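Local coordinates for protein DyP2 (Amycolatopsis sp. ATCC 39116, PDB 4G2C) that is a haem peroxidase of the dye-decolorizing family from a lignin-reactive bacterium, and probably oxidises dyes, lignin-related aromatics and manganese(II), at residues Phe215-Gly220 with Arg281-Ala286; Gly381-Asp386 with Leu395-Asp400. One frame throughout, in Å; residues are numbered along the deposited sequence.

Interaction 1 of 2, residues Phe215-Gly220 with Arg281-Ala286. With HEM (protoporphyrin IX containing Fe), chain C.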
loop_
_atom_site.group_PDB
_atom_site.type_symbol
_atom_site.label_atom_id
_atom_site.label_comp_id
_atom_site.label_asym_id
_atom_site.label_seq_id
_atom_site.Cartn_x
_atom_site.Cartn_y
_atom_site.Cartn_z
ATOM N N PHE A 215 9.800 -11.069 0.358
ATOM C CA PHE A 215 10.290 -11.819 1.513
ATOM C C PHE A 215 9.550 -13.142 1.670
ATOM O O PHE A 215 9.922 -13.967 2.521
ATOM C CB PHE A 215 10.186 -11.010 2.813
ATOM C CG PHE A 215 11.022 -9.759 2.826
ATOM C CD1 PHE A 215 12.176 -9.667 2.069
ATOM C CD2 PHE A 215 10.642 -8.672 3.592
ATOM C CE1 PHE A 215 12.948 -8.502 2.087
ATOM C CE2 PHE A 215 11.405 -7.512 3.617
ATOM C CZ PHE A 215 12.563 -7.431 2.859
ATOM N N GLY A 216 8.511 -13.332 0.857
ATOM C CA GLY A 216 7.725 -14.558 0.859
ATOM C C GLY A 216 6.376 -14.502 1.576
ATOM O O GLY A 216 5.653 -15.502 1.660
ATOM N N TYR A 217 6.006 -13.330 2.083
ATOM C CA TYR A 217 4.815 -13.251 2.934
ATOM C C TYR A 217 3.597 -12.744 2.161
ATOM O O TYR A 217 3.699 -11.801 1.378
ATOM C CB TYR A 217 5.066 -12.357 4.149
ATOM C CG TYR A 217 6.108 -12.871 5.095
ATOM C CD1 TYR A 217 7.461 -12.828 4.758
ATOM C CD2 TYR A 217 5.752 -13.393 6.341
ATOM C CE1 TYR A 217 8.429 -13.290 5.625
ATOM C CE2 TYR A 217 6.723 -13.868 7.222
ATOM C CZ TYR A 217 8.057 -13.811 6.856
ATOM O OH TYR A 217 9.031 -14.282 7.708
ATOM N N VAL A 218 2.456 -13.381 2.394
ATOM C CA VAL A 218 1.191 -12.883 1.887
ATOM C C VAL A 218 1.110 -11.380 2.158
ATOM O O VAL A 218 1.303 -10.929 3.273
ATOM C CB VAL A 218 -0.004 -13.598 2.545
ATOM C CG1 VAL A 218 -1.320 -12.966 2.084
ATOM C CG2 VAL A 218 0.007 -15.074 2.204
ATOM N N ASP A 219 0.849 -10.586 1.132
ATOM C CA ASP A 219 0.797 -9.160 1.377
ATOM C C ASP A 219 -0.535 -8.625 0.873
ATOM O O ASP A 219 -1.159 -9.226 0.004
ATOM C CB ASP A 219 2.016 -8.452 0.758
ATOM C CG ASP A 219 1.966 -8.403 -0.757
ATOM O OD1 ASP A 219 1.240 -9.214 -1.371
ATOM O OD2 ASP A 219 2.652 -7.543 -1.346
ATOM N N GLY A 220 -1.003 -7.526 1.438
ATOM C CA GLY A 220 -2.288 -6.983 1.015
ATOM C C GLY A 220 -3.520 -7.799 1.373
ATOM O O GLY A 220 -4.463 -7.867 0.594
ATOM N N ARG A 281 17.883 -11.533 0.643
ATOM C CA ARG A 281 19.001 -12.249 1.239
ATOM C C ARG A 281 19.210 -11.865 2.703
ATOM O O ARG A 281 19.284 -12.722 3.587
ATOM C CB ARG A 281 20.287 -12.011 0.436
ATOM C CG ARG A 281 21.551 -12.604 1.084
ATOM C CD ARG A 281 22.583 -13.076 0.040
ATOM N NE ARG A 281 23.347 -11.994 -0.592
ATOM C CZ ARG A 281 23.575 -11.887 -1.906
ATOM N NH1 ARG A 281 23.082 -12.789 -2.762
ATOM N NH2 ARG A 281 24.294 -10.866 -2.373
ATOM N N LEU A 282 19.314 -10.568 2.957
ATOM C CA LEU A 282 19.663 -10.105 4.287
ATOM C C LEU A 282 18.495 -10.343 5.247
ATOM O O LEU A 282 18.689 -10.633 6.442
ATOM C CB LEU A 282 20.016 -8.627 4.224
ATOM C CG LEU A 282 20.345 -7.867 5.497
ATOM C CD1 LEU A 282 21.557 -8.438 6.189
ATOM C CD2 LEU A 282 20.578 -6.413 5.120
ATOM N N PHE A 283 17.282 -10.222 4.719
ATOM C CA PHE A 283 16.085 -10.427 5.534
ATOM C C PHE A 283 15.990 -11.878 5.990
ATOM O O PHE A 283 15.618 -12.149 7.130
ATOM C CB PHE A 283 14.801 -9.987 4.789
ATOM C CG PHE A 283 13.591 -9.911 5.673
ATOM C CD1 PHE A 283 13.337 -8.773 6.427
ATOM C CD2 PHE A 283 12.726 -10.992 5.785
ATOM C CE1 PHE A 283 12.232 -8.711 7.263
ATOM C CE2 PHE A 283 11.624 -10.931 6.609
ATOM C CZ PHE A 283 11.377 -9.789 7.349
ATOM N N LYS A 284 16.332 -12.808 5.098
ATOM C CA LYS A 284 16.332 -14.228 5.442
ATOM C C LYS A 284 17.475 -14.590 6.389
ATOM O O LYS A 284 17.347 -15.511 7.187
ATOM C CB LYS A 284 16.388 -15.110 4.196
ATOM C CG LYS A 284 15.137 -15.077 3.375
ATOM C CD LYS A 284 13.893 -15.325 4.232
ATOM C CE LYS A 284 12.642 -15.337 3.365
ATOM N NZ LYS A 284 11.384 -15.385 4.147
ATOM N N GLU A 285 18.586 -13.872 6.298
ATOM C CA GLU A 285 19.690 -14.103 7.206
ATOM C C GLU A 285 19.224 -13.623 8.560
ATOM O O GLU A 285 19.472 -14.255 9.595
ATOM C CB GLU A 285 20.943 -13.327 6.774
ATOM C CG GLU A 285 21.651 -13.898 5.556
ATOM C CD GLU A 285 22.872 -13.080 5.148
ATOM O OE1 GLU A 285 22.833 -11.835 5.271
ATOM O OE2 GLU A 285 23.879 -13.682 4.718
ATOM N N ALA A 286 18.543 -12.488 8.544
ATOM C CA ALA A 286 18.009 -11.924 9.768
ATOM C C ALA A 286 17.031 -12.884 10.414
ATOM O O ALA A 286 17.082 -13.061 11.620
ATOM C CB ALA A 286 17.366 -10.556 9.519
HETATM C CHA HEM C . 0.531 -5.349 5.912
HETATM C CHB HEM C . 4.879 -6.251 3.937
HETATM C CHC HEM C . 5.615 -1.501 3.239
HETATM C CHD HEM C . 1.677 -0.589 5.901
HETATM C C1A HEM C . 1.632 -6.011 5.425
HETATM C C2A HEM C . 1.794 -7.450 5.384
HETATM C C3A HEM C . 2.991 -7.690 4.834
HETATM C C4A HEM C . 3.623 -6.423 4.509
HETATM C CMA HEM C . 3.614 -9.073 4.579
HETATM C CAA HEM C . 0.747 -8.482 5.888
HETATM C CBA HEM C . -0.282 -8.744 4.784
HETATM C CGA HEM C . -1.404 -7.731 4.802
HETATM O O1A HEM C . -2.052 -7.538 5.847
HETATM O O2A HEM C . -1.672 -7.098 3.759
HETATM C C1B HEM C . 5.484 -5.057 3.574
HETATM C C2B HEM C . 6.777 -4.872 2.917
HETATM C C3B HEM C . 6.961 -3.550 2.731
HETATM C C4B HEM C . 5.801 -2.859 3.238
HETATM C CMB HEM C . 7.754 -6.014 2.538
HETATM C CAB HEM C . 8.145 -2.810 2.069
HETATM C CBB HEM C . 8.974 -3.445 1.238
HETATM C C1C HEM C . 4.652 -0.841 3.970
HETATM C C2C HEM C . 4.614 0.588 4.237
HETATM C C3C HEM C . 3.509 0.834 4.961
HETATM C C4C HEM C . 2.828 -0.427 5.175
HETATM C CMC HEM C . 5.648 1.635 3.732
HETATM C CAC HEM C . 3.039 2.195 5.529
HETATM C CBC HEM C . 3.893 3.217 5.695
HETATM C C1D HEM C . 0.983 -1.764 6.099
HETATM C C2D HEM C . -0.336 -1.834 6.670
HETATM C C3D HEM C . -0.679 -3.315 6.646
HETATM C C4D HEM C . 0.451 -3.991 6.092
HETATM C CMD HEM C . -1.198 -0.660 7.168
HETATM C CAD HEM C . -1.942 -3.986 7.150
HETATM C CBD HEM C . -1.791 -3.978 8.657
HETATM C CGD HEM C . -3.104 -4.502 9.168
HETATM O O1D HEM C . -4.151 -3.895 8.823
HETATM O O2D HEM C . -3.081 -5.549 9.871
HETATM N NA HEM C . 2.749 -5.420 4.881
HETATM N NB HEM C . 4.928 -3.803 3.745
HETATM N NC HEM C . 3.545 -1.430 4.560
HETATM N ND HEM C . 1.404 -3.049 5.776
HETATM FE FE HEM C . 3.301 -3.472 4.879
#
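Lys284 NZ donates a short hydrogen bond, 2.6 Å, to Phe215 O, arriving almost end-on at the carbonyl, with a C=O...N angle of 163°. The lysine chain bends at its second torsion, and the extended CD-CE-NZ end then reaches the loop. The same ammonium forms a salt bridge with Glu287, one turn further along helix 280-293, so a backbone oxygen and a carboxylate share its charge. Glu287 is a ligand of the bound manganese, and this pairing would probably help to position its carboxylate.

Beside this polar link the rings of Phe215 and Phe283 lie in an offset stack. Their planes are 1° apart and their centroids 4.0 Å apart; Phe283 CG sits above the Phe215 ring, and Phe215 CD2 above the Phe283 ring. The displacement also carries Phe283 CB over the same face, where it makes a CH-pi contact 3.9 Å from the Phe215 centroid. The first torsion of Phe283 (chi1 -168°) sets the ring opposite the backbone N and lays it on Phe215, while helix 303-309 touches it through Leu308.

Tyr217 borders the pair more loosely, its CE1 4.1 Å from Phe283 CE2 and 3.9 Å from Lys284 NZ. Its CB meets the haem methyl CMA at 3.6 Å, and its side chain comes within about 4 Å of the manganese, near the second metal ligand, Glu313. The loop 215-220 thus forms part of the haem pocket wall, its aromatic side chains joining the porphyrin edge to the manganese-bearing helix, in a DyP-type peroxidase with an adjoining manganese site.

Interaction 2 of 2, residues Gly381-Asp386 with Leu395-Asp400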
loop_
_atom_site.group_PDB
_atom_site.type_symbol
_atom_site.label_atom_id
_atom_site.label_comp_id
_atom_site.label_asym_id
_atom_site.label_seq_id
_atom_site.Cartn_x
_atom_site.Cartn_y
_atom_site.Cartn_z
ATOM N N GLY A 381 10.565 -6.586 -10.149
ATOM C CA GLY A 381 11.776 -7.366 -10.281
ATOM C C GLY A 381 11.498 -8.800 -10.712
ATOM O O GLY A 381 10.404 -9.331 -10.511
ATOM N N ARG A 382 12.491 -9.432 -11.320
ATOM C CA ARG A 382 12.367 -10.846 -11.643
ATOM C C ARG A 382 13.426 -11.610 -10.876
ATOM O O ARG A 382 14.527 -11.114 -10.659
ATOM C CB ARG A 382 12.494 -11.092 -13.148
ATOM C CG ARG A 382 11.329 -10.552 -13.977
ATOM C CD ARG A 382 11.414 -11.045 -15.418
ATOM N NE ARG A 382 10.175 -10.842 -16.167
ATOM C CZ ARG A 382 9.149 -11.693 -16.163
ATOM N NH1 ARG A 382 9.202 -12.808 -15.434
ATOM N NH2 ARG A 382 8.062 -11.426 -16.881
ATOM N N ARG A 383 13.078 -12.806 -10.434
ATOM C CA ARG A 383 14.041 -13.654 -9.753
ATOM C C ARG A 383 13.920 -15.077 -10.271
ATOM O O ARG A 383 12.955 -15.416 -10.963
ATOM C CB ARG A 383 13.801 -13.619 -8.252
ATOM C CG ARG A 383 12.385 -13.965 -7.878
ATOM C CD ARG A 383 12.081 -13.423 -6.506
ATOM N NE ARG A 383 12.696 -14.203 -5.436
ATOM C CZ ARG A 383 12.475 -13.959 -4.149
ATOM N NH1 ARG A 383 11.678 -12.944 -3.807
ATOM N NH2 ARG A 383 13.052 -14.707 -3.213
ATOM N N HIS A 384 14.896 -15.910 -9.934
ATOM C CA HIS A 384 14.923 -17.273 -10.444
ATOM C C HIS A 384 14.647 -18.294 -9.345
ATOM O O HIS A 384 14.717 -19.501 -9.571
ATOM C CB HIS A 384 16.257 -17.533 -11.143
ATOM C CG HIS A 384 16.609 -16.488 -12.158
ATOM N ND1 HIS A 384 15.873 -16.290 -13.310
ATOM C CD2 HIS A 384 17.596 -15.559 -12.182
ATOM C CE1 HIS A 384 16.397 -15.293 -14.002
ATOM N NE2 HIS A 384 17.448 -14.836 -13.343
ATOM N N ASP A 385 14.298 -17.804 -8.161
ATOM C CA ASP A 385 14.008 -18.677 -7.036
ATOM C C ASP A 385 12.559 -18.519 -6.539
ATOM O O ASP A 385 12.042 -17.406 -6.442
ATOM C CB ASP A 385 15.008 -18.420 -5.900
ATOM C CG ASP A 385 14.868 -17.026 -5.293
ATOM O OD1 ASP A 385 14.877 -16.022 -6.037
ATOM O OD2 ASP A 385 14.736 -16.945 -4.057
ATOM N N ASP A 386 11.903 -19.641 -6.260
ATOM C CA ASP A 386 10.580 -19.639 -5.632
ATOM C C ASP A 386 10.733 -18.983 -4.266
ATOM O O ASP A 386 11.473 -19.487 -3.414
ATOM C CB ASP A 386 10.070 -21.084 -5.487
ATOM C CG ASP A 386 8.692 -21.182 -4.813
ATOM O OD1 ASP A 386 8.156 -20.160 -4.315
ATOM O OD2 ASP A 386 8.160 -22.318 -4.759
ATOM N N LEU A 395 20.850 -17.919 -1.664
ATOM C CA LEU A 395 20.203 -18.070 -2.958
ATOM C C LEU A 395 19.083 -17.043 -3.213
ATOM O O LEU A 395 18.445 -17.060 -4.258
ATOM C CB LEU A 395 19.710 -19.512 -3.161
ATOM C CG LEU A 395 20.836 -20.558 -3.273
ATOM C CD1 LEU A 395 20.297 -21.898 -3.717
ATOM C CD2 LEU A 395 21.961 -20.111 -4.205
ATOM N N ARG A 396 18.849 -16.145 -2.263
ATOM C CA ARG A 396 17.861 -15.085 -2.464
ATOM C C ARG A 396 18.486 -13.821 -3.062
ATOM O O ARG A 396 19.627 -13.486 -2.773
ATOM C CB ARG A 396 17.164 -14.730 -1.145
ATOM C CG ARG A 396 16.638 -15.919 -0.353
ATOM C CD ARG A 396 15.534 -16.637 -1.088
ATOM N NE ARG A 396 14.933 -17.658 -0.235
ATOM C CZ ARG A 396 13.967 -18.487 -0.616
ATOM N NH1 ARG A 396 13.482 -18.429 -1.852
ATOM N NH2 ARG A 396 13.487 -19.376 0.241
ATOM N N PRO A 397 17.725 -13.094 -3.886
ATOM C CA PRO A 397 18.248 -11.824 -4.399
ATOM C C PRO A 397 18.552 -10.850 -3.262
ATOM O O PRO A 397 18.002 -10.973 -2.170
ATOM C CB PRO A 397 17.100 -11.295 -5.255
ATOM C CG PRO A 397 15.888 -12.028 -4.766
ATOM C CD PRO A 397 16.358 -13.366 -4.353
ATOM N N ALA A 398 19.442 -9.905 -3.517
ATOM C CA ALA A 398 19.785 -8.894 -2.525
ATOM C C ALA A 398 19.383 -7.492 -2.995
ATOM O O ALA A 398 19.372 -6.555 -2.196
ATOM C CB ALA A 398 21.278 -8.944 -2.204
ATOM N N LYS A 399 19.052 -7.356 -4.279
ATOM C CA LYS A 399 18.691 -6.048 -4.848
ATOM C C LYS A 399 17.877 -6.172 -6.124
ATOM O O LYS A 399 17.738 -7.260 -6.674
ATOM C CB LYS A 399 19.945 -5.220 -5.139
ATOM C CG LYS A 399 20.897 -5.871 -6.145
ATOM C CD LYS A 399 22.070 -4.954 -6.477
ATOM C CE LYS A 399 23.047 -5.623 -7.458
ATOM N NZ LYS A 399 24.047 -4.661 -8.013
ATOM N N ASP A 400 17.346 -5.041 -6.592
ATOM C CA ASP A 400 16.666 -4.950 -7.892
ATOM C C ASP A 400 15.360 -5.729 -7.971
ATOM O O ASP A 400 14.819 -5.945 -9.061
ATOM C CB ASP A 400 17.588 -5.379 -9.037
ATOM C CG ASP A 400 18.678 -4.367 -9.313
ATOM O OD1 ASP A 400 18.623 -3.260 -8.745
ATOM O OD2 ASP A 400 19.585 -4.676 -10.111
#
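Asp385 OD2 takes two hydrogen bonds, one from Arg396 NH1 across the contact and one from Arg383 NH2 within its own segment, each 2.9 Å long. Both nitrogens come from the same face of the carboxylate plane, Arg383 on the syn side and Arg396 on the anti side. Arg383 grips the carboxylate side-on: its NE donates to Asp385 OD1 as NH2 donates to OD2, the latter almost straight at 176°. A bend at chi3 (-75°) turns the guanidinium towards Asp385, and Pro397 closes one of its faces, with CG 3.9 Å above the plane. Arg396 NH1 also donates to Asp386 O at 2.8 Å, while its NH2 is held by Ala389 O. The two guanidinium planes are nearly perpendicular (83°), and Asp385 OD2 and Asp386 O both lie in plane at the edge of Arg396.

Away from this compact cluster the contact thins out. The Asp386 side chain starts away from the other segment, and its OD1 accepts from Asn388 N; Leu395 is exposed and adds little. At the other end, Gly381 CA and Asp400 O make just a CA-H...O approach of 3.6 Å; a side chain on Gly381 would collide with that oxygen.

An asparagine in place of Asp385 would probably leave the two arginines without the negative charge between them, and its amide nitrogen would set an N-H against at least one of their donors. With Arg383 NH2 4.0 Å from Arg396 NH1, the shared carboxylate probably balances both charges: a charged cluster, helped by a carbonyl and a proline, links the loop's two arms.

Overall arrangement
The two contacts lie with their centres 11 Å apart, on the same side of the chain's centre, and helix 280-293 joins them: it supplies residues 281-286 to interaction 1 and packs against residues 395-400 of interaction 2. Arg281 N lies 2.9 Å from Pro397 O, a probable backbone hydrogen bond, and Lys284 CG packs 4.1 Å from Arg396 CG. Gly216 O is bonded to Asn388, and Arg383 to His214 O, so the haem-side loop is also tied to the surface loop. Interaction 1 borders both haem and manganese; interaction 2 is more peripheral, with the side chain of Arg396 about 8 Å from the manganese and that of Arg383 about 10 Å from the haem.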